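PDB 6DFL: lipopolysaccharide core heptose(I) kinase WaaP from Pseudomonas aeruginosa, which phosphorylates the first heptose of the lipopolysaccharide inner core with ATP and Mg2+, and also acts as a protein-tyrosine kinase that autophosphorylates. Local coordinates for residues A[7-12]-A[41-46]; A[47-52]-A[112-117]; A[17-22]-A[99-104]. All blocks are in the same frame, centred on the assembly; numbering follows the deposited sequence.

The chain opens with strand 2-5 and turns into helix 9-12, where contact 1 (7-12 with 41-46) closes a loop against the hairpin turn between strands 37-41 and 48-53. Inside that loop lies helix 18-24, whose start reaches ahead to the end of strand 95-101 in contact 3 (17-22 with 99-104), so contacts 1 and 3 cross. Contact 2 (47-52 with 112-117) begins after contact 1 has closed and pairs the neighbouring strands 48-53 and 109-115, the latter the middle one; it crosses contact 3. Tyr-48 joins contact 1 to contact 2, and Val-22 packs on Val-113 to bring contact 3 in. Contacts 1 and 3 fasten two helices to the five-stranded antiparallel sheet; contact 2 joins two of its strands.

Contact 1. Residues A[7-12]-A[41-46]; sequences EPFKRL and TEVDGR
Val-43 is the apolar centre, and its two methyls are divided among three side chains of the 7-12 segment. CG1, anti to the backbone N (chi1 -177°), meets the ring of Pro-8 at CG, 3.7 Å from Val-43 CG1. The same methyl faces Leu-12 tip to tip, with Leu-12 CD2 3.9 Å from Val-43 CG1. CG2 lies beside the backbone N and comes obliquely to the far end of the Phe-9 ring, equally near CE1 and CZ, with 3.8 Å between Val-43 CG2 and Phe-9 CZ. Pro-8, which follows a cis peptide bond, also sets its CG over one face of that ring, near the rim. Beyond this cluster Tyr-48 packs on both Pro-8 and Val-43 and meets Phe-9 edge to face.

At the exposed margin, Val-43 to Arg-46 form a type I' turn that carries Asp-44. Arg-11 leaves the helix with CG in the crowded position between backbone N and carbonyl carbon (chi1 59°) and bends at chi3. Its NH2 points to Asp-44 OD2 at 3.7 Å, a long salt bridge at the edge of the guanidinium. NH1 makes a weak, bent bond to Glu-7 OE1 at 3.4 Å. One arginine thus lies between two acids, which should offset their mutual repulsion, but with one link long and the other weak, the apolar cluster on Val-43 carries most of the contact.

Contact 2. Residues A[47-52]-A[112-117]; sequences GYFVKI and IVTEEL
Two aromatic rings stand on opposite faces of this antiparallel pair. The Tyr-48 side chain lies alongside that of Glu-115, pointing the same way, with Tyr-48 CE2 3.6 Å from Glu-115 CG, and Val-113 CG1 comes up to Tyr-48 CB at the root of the ring. Phe-49 has Thr-114 OG1 at its edge, near the ring plane; Glu-116 crosses it obliquely, its CG 3.7 Å from Phe-49 CE2, with ring and carboxylate planes 77° apart. That carboxylate is held by a salt bridge to Arg-40. On the Tyr-48 face, Val-50 and Val-113 lie side by side, CG2 of Val-50 3.8 Å from CG2 of Val-113.

The backbone is stitched by reciprocal bonds at Phe-49/Thr-114 and Lys-51/Ile-112. Phe-49 N gives a nearly straight bond (160° at the hydrogen) to Thr-114 O at 2.8 Å, almost along the C=O axis. Past the strand, Glu-116 N donates to Gly-47 O at 3.0 Å, from above the carbonyl plane. The backbone conformation of Gly-47 calls for glycine, and Glu-116 packs close against it.

Lys-51, bent at chi2 and chi3, crosses Thr-114 at about a right angle and donates from NZ to Thr-114 OG1 at 3.0 Å. Its NZ also forms a salt bridge with Glu-78 of helix 76-87, consistent with the conserved strand-lysine to helix-glutamate salt bridge of protein kinases; the Lys-51 side chain is about 11 Å from that of Asp-163, the probable active-site residue. Ile-112 and Thr-114 pack on helix 76-87 from the face that carries Phe-49 and Lys-51. Strand 37-41 flanks 48-53 on its other edge, and strand 95-101 flanks 109-115.

Contact 3. Residues A[17-22]-A[99-104]; sequences DPFEAV and GERGSD
An N-capped helix start, that of helix 18-24, is clamped here to the end of strand 95-101, at an outlying part of the kinase N-terminal sheet. Asp-17 is the N-cap: its CG is anti to the backbone N, so OD1 turns back over the first turn and accepts weak bonds from Phe-19 N at 2.8 Å and from Glu-20 N. The other oxygen serves the strand. Arg-101 grips Asp-17 OD2 end-on with both terminal nitrogens, NH1 at 3.1 Å and NH2 at 3.0 Å from OD2, which offers the lone pair on the side of its sister oxygen. The acceptor lies in the guanidinium plane, whereas the carboxylate is turned 82° against it.

Arg-101 starts with CG in the crowded position between backbone N and carbonyl carbon (chi1 73°) and then runs extended to NE, which carries it along the Phe-19 ring. Its CG sits over one face, 3.9 Å from the Phe-19 ring centroid, a CH-pi contact. Farther out, the guanidinium lies flat on Phe-19 in a cation-pi stack, planes 25° apart, and NH2 comes within 3.3 Å of Phe-19 CB. The tip of the ring presses on the strand backbone: Phe-19 CZ is 3.4 Å from Glu-100 N, which lies at the ring edge, and the tip also rests on Gly-99, a position with no side chain. Phe-111, of the neighbouring strand 109-115, meets Phe-19 edge to face.

Asp-17 therefore does two jobs with two oxygens, capping amides and holding an arginine. The nearby positive charge and the helix N-terminus would both be expected to keep its carboxylate ionised, while Phe-19 backs one face of the guanidinium and Asp-17 holds its edge.

Contact 1. Residues A[7-12]-A[41-46]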
ATOM      1  N   GLU A   7      24.973 -14.547  -3.945  1.00100.01           N
ATOM      2  CA  GLU A   7      25.255 -14.686  -5.364  1.00102.44           C
ATOM      3  C   GLU A   7      24.521 -13.614  -6.171  1.00 98.49           C
ATOM      4  O   GLU A   7      23.407 -13.218  -5.816  1.00 94.88           O
ATOM      5  CB  GLU A   7      24.861 -16.080  -5.852  1.00102.53           C
ATOM      6  CG  GLU A   7      25.783 -17.195  -5.345  1.00102.12           C
ATOM      7  CD  GLU A   7      27.246 -16.974  -5.700  1.00104.86           C
ATOM      8  OE1 GLU A   7      27.535 -16.602  -6.860  1.00108.53           O
ATOM      9  OE2 GLU A   7      28.107 -17.176  -4.817  1.00104.08           O
ATOM     10  N   PRO A   8      25.115 -13.148  -7.290  1.00 98.49           N
ATOM     11  CA  PRO A   8      26.349 -13.669  -7.897  1.00100.21           C
ATOM     12  C   PRO A   8      27.645 -13.037  -7.391  1.00101.45           C
ATOM     13  O   PRO A   8      28.726 -13.500  -7.754  1.00105.99           O
ATOM     14  CB  PRO A   8      26.152 -13.351  -9.381  1.00100.38           C
ATOM     15  CG  PRO A   8      25.369 -12.086  -9.371  1.00 99.16           C
ATOM     16  CD  PRO A   8      24.477 -12.131  -8.147  1.00 98.25           C
ATOM     17  N   PHE A   9      27.542 -12.013  -6.550  1.00 98.73           N
ATOM     18  CA  PHE A   9      28.707 -11.239  -6.141  1.00 98.18           C
ATOM     19  C   PHE A   9      29.574 -11.926  -5.093  1.00101.93           C
ATOM     20  O   PHE A   9      30.661 -11.417  -4.792  1.00103.65           O
ATOM     21  CB  PHE A   9      28.247  -9.880  -5.626  1.00 94.63           C
ATOM     22  CG  PHE A   9      27.357  -9.163  -6.587  1.00 97.97           C
ATOM     23  CD1 PHE A   9      27.899  -8.343  -7.577  1.00 94.40           C
ATOM     24  CD2 PHE A   9      25.981  -9.330  -6.533  1.00 92.13           C
ATOM     25  CE1 PHE A   9      27.087  -7.688  -8.472  1.00 89.91           C
ATOM     26  CE2 PHE A   9      25.163  -8.675  -7.434  1.00 93.65           C
ATOM     27  CZ  PHE A   9      25.718  -7.854  -8.406  1.00 93.32           C
ATOM     28  N   LYS A  10      29.130 -13.054  -4.529  1.00101.72           N
ATOM     29  CA  LYS A  10      29.962 -13.787  -3.577  1.00104.14           C
ATOM     30  C   LYS A  10      31.210 -14.335  -4.259  1.00109.33           C
ATOM     31  O   LYS A  10      32.336 -14.111  -3.798  1.00111.14           O
ATOM     32  CB  LYS A  10      29.156 -14.917  -2.936  1.00100.47           C
ATOM     33  CG  LYS A  10      29.625 -15.359  -1.553  1.00 98.94           C
ATOM     34  CD  LYS A  10      28.636 -16.379  -0.955  1.00100.62           C
ATOM     35  CE  LYS A  10      28.685 -16.427   0.569  1.00 99.07           C
ATOM     36  NZ  LYS A  10      29.958 -16.996   1.083  1.00100.16           N
ATOM     37  N   ARG A  11      31.026 -15.060  -5.370  1.00108.17           N
ATOM     38  CA  ARG A  11      32.172 -15.487  -6.166  1.00110.02           C
ATOM     39  C   ARG A  11      32.814 -14.298  -6.872  1.00110.83           C
ATOM     40  O   ARG A  11      34.034 -14.108  -6.795  1.00111.16           O
ATOM     41  CB  ARG A  11      31.757 -16.568  -7.170  1.00110.96           C
ATOM     42  CG  ARG A  11      30.674 -16.161  -8.161  1.00114.93           C
ATOM     43  CD  ARG A  11      30.612 -17.110  -9.354  1.00116.83           C
ATOM     44  NE  ARG A  11      30.207 -16.416 -10.576  1.00120.59           N
ATOM     45  CZ  ARG A  11      28.945 -16.258 -10.963  1.00118.99           C
ATOM     46  NH1 ARG A  11      27.961 -16.751 -10.218  1.00119.65           N
ATOM     47  NH2 ARG A  11      28.669 -15.606 -12.093  1.00119.60           N
ATOM     48  N   LEU A  12      31.997 -13.458  -7.529  1.00108.16           N
ATOM     49  CA  LEU A  12      32.516 -12.348  -8.324  1.00105.42           C
ATOM     50  C   LEU A  12      33.529 -11.518  -7.556  1.00106.61           C
ATOM     51  O   LEU A  12      34.467 -10.979  -8.150  1.00111.47           O
ATOM     52  CB  LEU A  12      31.375 -11.445  -8.801  1.00105.64           C
ATOM     53  CG  LEU A  12      30.885 -11.607 -10.245  1.00106.70           C
ATOM     54  CD1 LEU A  12      30.239 -12.971 -10.445  1.00108.56           C
ATOM     55  CD2 LEU A  12      29.924 -10.486 -10.650  1.00100.85           C
ATOM     56  N   THR A  41      22.934  -2.217 -12.859  1.00 87.26           N
ATOM     57  CA  THR A  41      23.989  -3.025 -13.448  1.00 91.86           C
ATOM     58  C   THR A  41      23.425  -4.404 -13.746  1.00 94.52           C
ATOM     59  O   THR A  41      22.397  -4.803 -13.203  1.00 88.90           O
ATOM     60  CB  THR A  41      25.224  -3.111 -12.531  1.00 92.73           C
ATOM     61  OG1 THR A  41      26.314  -3.736 -13.225  1.00 93.02           O
ATOM     62  CG2 THR A  41      24.905  -3.898 -11.272  1.00 92.42           C
ATOM     63  N   GLU A  42      24.091  -5.124 -14.645  1.00 93.95           N
ATOM     64  CA  GLU A  42      23.650  -6.454 -15.030  1.00 98.60           C
ATOM     65  C   GLU A  42      24.772  -7.452 -14.807  1.00 98.31           C
ATOM     66  O   GLU A  42      25.939  -7.160 -15.070  1.00 97.43           O
ATOM     67  CB  GLU A  42      23.198  -6.500 -16.488  1.00100.01           C
ATOM     68  CG  GLU A  42      22.009  -5.601 -16.790  1.00100.65           C
ATOM     69  CD  GLU A  42      21.430  -5.851 -18.170  1.00105.73           C
ATOM     70  OE1 GLU A  42      22.059  -6.609 -18.942  1.00109.46           O
ATOM     71  OE2 GLU A  42      20.347  -5.299 -18.479  1.00104.06           O
ATOM     72  N   VAL A  43      24.411  -8.624 -14.297  1.00100.97           N
ATOM     73  CA  VAL A  43      25.319  -9.757 -14.175  1.00102.11           C
ATOM     74  C   VAL A  43      24.597 -10.936 -14.804  1.00106.19           C
ATOM     75  O   VAL A  43      23.565 -11.380 -14.284  1.00106.92           O
ATOM     76  CB  VAL A  43      25.702 -10.059 -12.720  1.00101.19           C
ATOM     77  CG1 VAL A  43      26.705 -11.196 -12.669  1.00104.01           C
ATOM     78  CG2 VAL A  43      26.263  -8.820 -12.041  1.00 95.60           C
ATOM     79  N   ASP A  44      25.120 -11.432 -15.923  1.00109.22           N
ATOM     80  CA  ASP A  44      24.429 -12.454 -16.706  1.00111.76           C
ATOM     81  C   ASP A  44      23.009 -12.001 -17.035  1.00109.82           C
ATOM     82  O   ASP A  44      22.047 -12.764 -16.949  1.00112.80           O
ATOM     83  CB  ASP A  44      24.434 -13.799 -15.978  1.00113.86           C
ATOM     84  CG  ASP A  44      25.821 -14.407 -15.900  1.00117.05           C
ATOM     85  OD1 ASP A  44      26.373 -14.749 -16.969  1.00118.56           O
ATOM     86  OD2 ASP A  44      26.369 -14.526 -14.778  1.00113.96           O
ATOM     87  N   GLY A  45      22.882 -10.725 -17.389  1.00111.51           N
ATOM     88  CA  GLY A  45      21.631 -10.145 -17.836  1.00110.07           C
ATOM     89  C   GLY A  45      20.555  -9.985 -16.786  1.00111.28           C
ATOM     90  O   GLY A  45      19.423  -9.640 -17.141  1.00112.41           O
ATOM     91  N   ARG A  46      20.858 -10.214 -15.503  1.00111.03           N
ATOM     92  CA  ARG A  46      19.808 -10.160 -14.485  1.00109.62           C
ATOM     93  C   ARG A  46      19.356  -8.725 -14.225  1.00104.52           C
ATOM     94  O   ARG A  46      18.177  -8.392 -14.399  1.00106.93           O
ATOM     95  CB  ARG A  46      20.275 -10.816 -13.177  1.00111.07           C
ATOM     96  CG  ARG A  46      20.573 -12.319 -13.255  1.00115.35           C
ATOM     97  CD  ARG A  46      19.331 -13.152 -13.554  1.00119.23           C
ATOM     98  NE  ARG A  46      19.613 -14.168 -14.571  1.00123.11           N
ATOM     99  CZ  ARG A  46      18.698 -14.970 -15.106  1.00123.98           C
ATOM    100  NH1 ARG A  46      17.431 -14.883 -14.722  1.00126.25           N
ATOM    101  NH2 ARG A  46      19.049 -15.859 -16.025  1.00124.70           N
TER

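Contact 2. Residues A[47-52]-A[112-117]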
ATOM      1  N   GLY A  47      20.273  -7.858 -13.810  1.00 97.98           N
ATOM      2  CA  GLY A  47      19.844  -6.529 -13.420  1.00 95.92           C
ATOM      3  C   GLY A  47      19.725  -6.352 -11.919  1.00 93.21           C
ATOM      4  O   GLY A  47      18.965  -7.050 -11.245  1.00 93.27           O
ATOM      5  N   TYR A  48      20.500  -5.417 -11.387  1.00 90.32           N
ATOM      6  CA  TYR A  48      20.576  -5.149  -9.964  1.00 86.44           C
ATOM      7  C   TYR A  48      20.785  -3.656  -9.783  1.00 88.15           C
ATOM      8  O   TYR A  48      21.407  -2.998 -10.620  1.00 88.81           O
ATOM      9  CB  TYR A  48      21.735  -5.887  -9.289  1.00 88.83           C
ATOM     10  CG  TYR A  48      21.797  -7.377  -9.521  1.00 91.81           C
ATOM     11  CD1 TYR A  48      22.212  -7.898 -10.740  1.00 94.10           C
ATOM     12  CD2 TYR A  48      21.494  -8.268  -8.499  1.00 90.42           C
ATOM     13  CE1 TYR A  48      22.283  -9.260 -10.951  1.00 98.31           C
ATOM     14  CE2 TYR A  48      21.559  -9.636  -8.702  1.00 94.27           C
ATOM     15  CZ  TYR A  48      21.955 -10.129  -9.932  1.00 96.78           C
ATOM     16  OH  TYR A  48      22.028 -11.493 -10.147  1.00 99.46           O
ATOM     17  N   PHE A  49      20.276  -3.124  -8.681  1.00 85.23           N
ATOM     18  CA  PHE A  49      20.482  -1.724  -8.349  1.00 79.14           C
ATOM     19  C   PHE A  49      21.560  -1.630  -7.285  1.00 80.02           C
ATOM     20  O   PHE A  49      21.571  -2.418  -6.336  1.00 81.25           O
ATOM     21  CB  PHE A  49      19.182  -1.071  -7.890  1.00 81.90           C
ATOM     22  CG  PHE A  49      18.141  -0.986  -8.977  1.00 87.21           C
ATOM     23  CD1 PHE A  49      18.253  -0.025  -9.984  1.00 83.68           C
ATOM     24  CD2 PHE A  49      17.057  -1.866  -9.002  1.00 86.59           C
ATOM     25  CE1 PHE A  49      17.311   0.064 -10.992  1.00 79.09           C
ATOM     26  CE2 PHE A  49      16.100  -1.784 -10.012  1.00 86.73           C
ATOM     27  CZ  PHE A  49      16.234  -0.808 -11.011  1.00 90.41           C
ATOM     28  N   VAL A  50      22.501  -0.714  -7.488  1.00 83.59           N
ATOM     29  CA  VAL A  50      23.659  -0.543  -6.621  1.00 80.64           C
ATOM     30  C   VAL A  50      23.510   0.795  -5.927  1.00 82.49           C
ATOM     31  O   VAL A  50      23.410   1.832  -6.595  1.00 85.53           O
ATOM     32  CB  VAL A  50      24.974  -0.600  -7.411  1.00 80.51           C
ATOM     33  CG1 VAL A  50      26.142  -0.248  -6.505  1.00 77.24           C
ATOM     34  CG2 VAL A  50      25.158  -1.968  -8.042  1.00 82.97           C
ATOM     35  N   LYS A  51      23.483   0.779  -4.597  1.00 75.84           N
ATOM     36  CA  LYS A  51      23.378   1.999  -3.811  1.00 80.20           C
ATOM     37  C   LYS A  51      24.620   2.096  -2.940  1.00 79.78           C
ATOM     38  O   LYS A  51      24.874   1.208  -2.122  1.00 79.81           O
ATOM     39  CB  LYS A  51      22.088   2.004  -2.983  1.00 81.52           C
ATOM     40  CG  LYS A  51      20.816   2.202  -3.822  1.00 83.70           C
ATOM     41  CD  LYS A  51      19.611   1.441  -3.286  1.00 76.15           C
ATOM     42  CE  LYS A  51      19.386   0.135  -4.073  1.00 83.51           C
ATOM     43  NZ  LYS A  51      18.109  -0.621  -3.741  1.00 81.02           N
ATOM     44  N   ILE A  52      25.406   3.150  -3.140  1.00 77.35           N
ATOM     45  CA  ILE A  52      26.664   3.360  -2.431  1.00 79.58           C
ATOM     46  C   ILE A  52      26.576   4.667  -1.661  1.00 84.21           C
ATOM     47  O   ILE A  52      26.195   5.697  -2.223  1.00 87.15           O
ATOM     48  CB  ILE A  52      27.862   3.407  -3.392  1.00 84.19           C
ATOM     49  CG1 ILE A  52      28.010   2.094  -4.146  1.00 82.33           C
ATOM     50  CG2 ILE A  52      29.137   3.754  -2.639  1.00 86.60           C
ATOM     51  CD1 ILE A  52      28.908   2.238  -5.372  1.00 87.99           C
ATOM     52  N   ILE A 112      24.794  -1.273  -0.807  1.00 68.56           N
ATOM     53  CA  ILE A 112      23.843  -2.369  -0.853  1.00 73.76           C
ATOM     54  C   ILE A 112      23.384  -2.539  -2.291  1.00 73.30           C
ATOM     55  O   ILE A 112      23.029  -1.567  -2.960  1.00 71.55           O
ATOM     56  CB  ILE A 112      22.651  -2.137   0.107  1.00 71.77           C
ATOM     57  CG1 ILE A 112      21.645  -3.272   0.025  1.00 68.90           C
ATOM     58  CG2 ILE A 112      21.961  -0.806  -0.164  1.00 71.16           C
ATOM     59  CD1 ILE A 112      20.497  -3.085   1.002  1.00 67.31           C
ATOM     60  N   VAL A 113      23.362  -3.783  -2.750  1.00 77.12           N
ATOM     61  CA  VAL A 113      22.908  -4.141  -4.087  1.00 76.59           C
ATOM     62  C   VAL A 113      21.652  -5.004  -3.964  1.00 74.25           C
ATOM     63  O   VAL A 113      21.701  -6.080  -3.362  1.00 72.71           O
ATOM     64  CB  VAL A 113      23.996  -4.898  -4.851  1.00 75.38           C
ATOM     65  CG1 VAL A 113      23.512  -5.200  -6.242  1.00 83.09           C
ATOM     66  CG2 VAL A 113      25.283  -4.099  -4.839  1.00 74.58           C
ATOM     67  N   THR A 114      20.551  -4.552  -4.572  1.00 74.31           N
ATOM     68  CA  THR A 114      19.279  -5.257  -4.608  1.00 79.76           C
ATOM     69  C   THR A 114      18.990  -5.760  -6.014  1.00 82.92           C
ATOM     70  O   THR A 114      19.287  -5.082  -7.001  1.00 85.31           O
ATOM     71  CB  THR A 114      18.120  -4.344  -4.170  1.00 80.71           C
ATOM     72  OG1 THR A 114      17.989  -3.244  -5.087  1.00 83.26           O
ATOM     73  CG2 THR A 114      18.353  -3.808  -2.765  1.00 77.75           C
ATOM     74  N   GLU A 115      18.379  -6.939  -6.096  1.00 79.98           N
ATOM     75  CA  GLU A 115      17.900  -7.460  -7.367  1.00 83.52           C
ATOM     76  C   GLU A 115      16.812  -6.570  -7.952  1.00 85.13           C
ATOM     77  O   GLU A 115      16.048  -5.920  -7.230  1.00 84.94           O
ATOM     78  CB  GLU A 115      17.344  -8.870  -7.204  1.00 80.65           C
ATOM     79  CG  GLU A 115      18.387  -9.951  -7.024  1.00 83.54           C
ATOM     80  CD  GLU A 115      17.754 -11.327  -6.780  1.00 94.47           C
ATOM     81  OE1 GLU A 115      16.525 -11.402  -6.533  1.00 90.96           O
ATOM     82  OE2 GLU A 115      18.487 -12.337  -6.834  1.00 99.62           O
ATOM     83  N   GLU A 116      16.747  -6.544  -9.279  1.00 85.47           N
ATOM     84  CA  GLU A 116      15.661  -5.858  -9.952  1.00 84.96           C
ATOM     85  C   GLU A 116      14.396  -6.704  -9.894  1.00 83.50           C
ATOM     86  O   GLU A 116      14.440  -7.932  -9.992  1.00 84.65           O
ATOM     87  CB  GLU A 116      16.017  -5.564 -11.404  1.00 85.18           C
ATOM     88  CG  GLU A 116      15.027  -4.637 -12.075  1.00 86.10           C
ATOM     89  CD  GLU A 116      15.430  -4.267 -13.496  1.00 91.42           C
ATOM     90  OE1 GLU A 116      15.830  -5.178 -14.250  1.00 91.64           O
ATOM     91  OE2 GLU A 116      15.345  -3.066 -13.846  1.00 87.97           O
ATOM     92  N   LEU A 117      13.268  -6.034  -9.729  1.00 81.02           N
ATOM     93  CA  LEU A 117      11.966  -6.669  -9.788  1.00 82.93           C
ATOM     94  C   LEU A 117      11.340  -6.324 -11.129  1.00 85.20           C
ATOM     95  O   LEU A 117      11.076  -5.148 -11.413  1.00 83.53           O
ATOM     96  CB  LEU A 117      11.087  -6.200  -8.635  1.00 80.96           C
ATOM     97  CG  LEU A 117      11.687  -6.563  -7.287  1.00 78.97           C
ATOM     98  CD1 LEU A 117      11.241  -5.543  -6.270  1.00 78.37           C
ATOM     99  CD2 LEU A 117      11.276  -7.974  -6.889  1.00 69.88           C
TER

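Contact 3. Residues A[17-22]-A[99-104]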
ATOM      1  N   ASP A  17      38.452  -6.883  -2.615  1.00 99.78           N
ATOM      2  CA  ASP A  17      37.822  -5.994  -1.648  1.00 96.41           C
ATOM      3  C   ASP A  17      36.461  -5.600  -2.199  1.00 97.32           C
ATOM      4  O   ASP A  17      36.402  -4.847  -3.184  1.00 95.09           O
ATOM      5  CB  ASP A  17      38.673  -4.757  -1.382  1.00 93.40           C
ATOM      6  CG  ASP A  17      38.027  -3.796  -0.382  1.00 95.81           C
ATOM      7  OD1 ASP A  17      36.785  -3.769  -0.249  1.00 96.39           O
ATOM      8  OD2 ASP A  17      38.770  -3.042   0.279  1.00 96.70           O
ATOM      9  N   PRO A  18      35.355  -6.050  -1.596  1.00 94.33           N
ATOM     10  CA  PRO A  18      34.039  -5.749  -2.175  1.00 90.98           C
ATOM     11  C   PRO A  18      33.732  -4.264  -2.219  1.00 86.91           C
ATOM     12  O   PRO A  18      33.028  -3.818  -3.129  1.00 87.03           O
ATOM     13  CB  PRO A  18      33.074  -6.508  -1.255  1.00 91.30           C
ATOM     14  CG  PRO A  18      33.945  -7.528  -0.539  1.00 93.24           C
ATOM     15  CD  PRO A  18      35.251  -6.837  -0.359  1.00 89.18           C
ATOM     16  N   PHE A  19      34.246  -3.478  -1.273  1.00 84.30           N
ATOM     17  CA  PHE A  19      33.990  -2.043  -1.298  1.00 85.42           C
ATOM     18  C   PHE A  19      34.625  -1.386  -2.515  1.00 94.86           C
ATOM     19  O   PHE A  19      34.110  -0.375  -3.020  1.00 92.62           O
ATOM     20  CB  PHE A  19      34.504  -1.395  -0.018  1.00 86.30           C
ATOM     21  CG  PHE A  19      33.724  -1.769   1.184  1.00 89.71           C
ATOM     22  CD1 PHE A  19      33.917  -2.992   1.792  1.00 90.78           C
ATOM     23  CD2 PHE A  19      32.772  -0.911   1.700  1.00 90.76           C
ATOM     24  CE1 PHE A  19      33.176  -3.351   2.908  1.00 89.58           C
ATOM     25  CE2 PHE A  19      32.026  -1.266   2.823  1.00 87.35           C
ATOM     26  CZ  PHE A  19      32.230  -2.481   3.420  1.00 84.90           C
ATOM     27  N   GLU A  20      35.748  -1.932  -2.986  1.00 94.03           N
ATOM     28  CA  GLU A  20      36.273  -1.534  -4.283  1.00 93.75           C
ATOM     29  C   GLU A  20      35.371  -2.026  -5.405  1.00 91.98           C
ATOM     30  O   GLU A  20      35.025  -1.262  -6.309  1.00 94.77           O
ATOM     31  CB  GLU A  20      37.693  -2.070  -4.459  1.00 96.60           C
ATOM     32  CG  GLU A  20      38.677  -1.592  -3.397  1.00100.67           C
ATOM     33  CD  GLU A  20      40.018  -2.303  -3.486  1.00110.68           C
ATOM     34  OE1 GLU A  20      40.055  -3.429  -4.033  1.00107.05           O
ATOM     35  OE2 GLU A  20      41.034  -1.738  -3.018  1.00112.86           O
ATOM     36  N   ALA A  21      34.938  -3.285  -5.336  1.00 90.31           N
ATOM     37  CA  ALA A  21      34.205  -3.874  -6.453  1.00 92.32           C
ATOM     38  C   ALA A  21      32.861  -3.186  -6.699  1.00 95.77           C
ATOM     39  O   ALA A  21      32.435  -3.077  -7.855  1.00 95.98           O
ATOM     40  CB  ALA A  21      34.010  -5.370  -6.223  1.00 94.71           C
ATOM     41  N   VAL A  22      32.154  -2.744  -5.648  1.00 94.04           N
ATOM     42  CA  VAL A  22      30.883  -2.068  -5.914  1.00 93.36           C
ATOM     43  C   VAL A  22      31.124  -0.792  -6.680  1.00 90.59           C
ATOM     44  O   VAL A  22      30.338  -0.432  -7.561  1.00 93.78           O
ATOM     45  CB  VAL A  22      30.072  -1.761  -4.643  1.00 86.51           C
ATOM     46  CG1 VAL A  22      29.000  -2.791  -4.468  1.00 84.13           C
ATOM     47  CG2 VAL A  22      30.951  -1.588  -3.422  1.00 85.44           C
ATOM     48  N   GLY A  99      27.365  -3.837   2.658  1.00 70.50           N
ATOM     49  CA  GLY A  99      28.624  -3.622   3.348  1.00 71.68           C
ATOM     50  C   GLY A  99      28.660  -2.319   4.095  1.00 74.04           C
ATOM     51  O   GLY A  99      28.062  -1.323   3.671  1.00 74.34           O
ATOM     52  N   GLU A 100      29.371  -2.314   5.230  1.00 75.28           N
ATOM     53  CA  GLU A 100      29.691  -1.111   5.990  1.00 79.93           C
ATOM     54  C   GLU A 100      31.117  -1.223   6.498  1.00 87.44           C
ATOM     55  O   GLU A 100      31.495  -2.271   7.036  1.00 79.86           O
ATOM     56  CB  GLU A 100      28.781  -0.925   7.195  1.00 77.27           C
ATOM     57  CG  GLU A 100      27.385  -0.435   6.957  1.00 77.28           C
ATOM     58  CD  GLU A 100      26.618  -0.445   8.265  1.00 76.76           C
ATOM     59  OE1 GLU A 100      27.263  -0.246   9.312  1.00 80.69           O
ATOM     60  OE2 GLU A 100      25.396  -0.702   8.264  1.00 81.27           O
ATOM     61  N   ARG A 101      31.896  -0.145   6.362  1.00 84.06           N
ATOM     62  CA  ARG A 101      33.194  -0.066   7.021  1.00 88.35           C
ATOM     63  C   ARG A 101      33.538   1.387   7.306  1.00 93.26           C
ATOM     64  O   ARG A 101      33.072   2.303   6.626  1.00 92.17           O
ATOM     65  CB  ARG A 101      34.310  -0.735   6.209  1.00 88.38           C
ATOM     66  CG  ARG A 101      34.778   0.005   4.974  1.00 92.98           C
ATOM     67  CD  ARG A 101      36.251  -0.318   4.695  1.00 96.16           C
ATOM     68  NE  ARG A 101      36.649  -0.011   3.320  1.00102.62           N
ATOM     69  CZ  ARG A 101      37.123  -0.916   2.465  1.00100.96           C
ATOM     70  NH1 ARG A 101      37.271  -2.181   2.853  1.00 94.24           N
ATOM     71  NH2 ARG A 101      37.456  -0.557   1.229  1.00 93.90           N
ATOM     72  N   GLY A 102      34.362   1.590   8.333  1.00 97.34           N
ATOM     73  CA  GLY A 102      34.836   2.926   8.638  1.00 99.37           C
ATOM     74  C   GLY A 102      35.307   3.103  10.064  1.00102.82           C
ATOM     75  O   GLY A 102      34.677   2.607  11.007  1.00102.05           O
ATOM     76  N   SER A 103      36.421   3.824  10.223  1.00 98.56           N
ATOM     77  CA  SER A 103      36.968   4.096  11.548  1.00 97.03           C
ATOM     78  C   SER A 103      36.041   4.983  12.371  1.00102.90           C
ATOM     79  O   SER A 103      36.034   4.903  13.607  1.00102.75           O
ATOM     80  CB  SER A 103      38.359   4.736  11.421  1.00102.77           C
ATOM     81  OG  SER A 103      38.483   5.545  10.247  1.00 97.10           O
ATOM     82  N   ASP A 104      35.255   5.835  11.710  1.00104.99           N
ATOM     83  CA  ASP A 104      34.239   6.636  12.376  1.00107.31           C
ATOM     84  C   ASP A 104      32.896   5.941  12.189  1.00108.05           C
ATOM     85  O   ASP A 104      32.321   6.003  11.091  1.00108.77           O
ATOM     86  CB  ASP A 104      34.202   8.053  11.797  1.00108.25           C
ATOM     87  CG  ASP A 104      33.319   8.998  12.598  1.00111.45           C
ATOM     88  OD1 ASP A 104      32.522   8.516  13.439  1.00106.70           O
ATOM     89  OD2 ASP A 104      33.437  10.232  12.374  1.00113.52           O
TER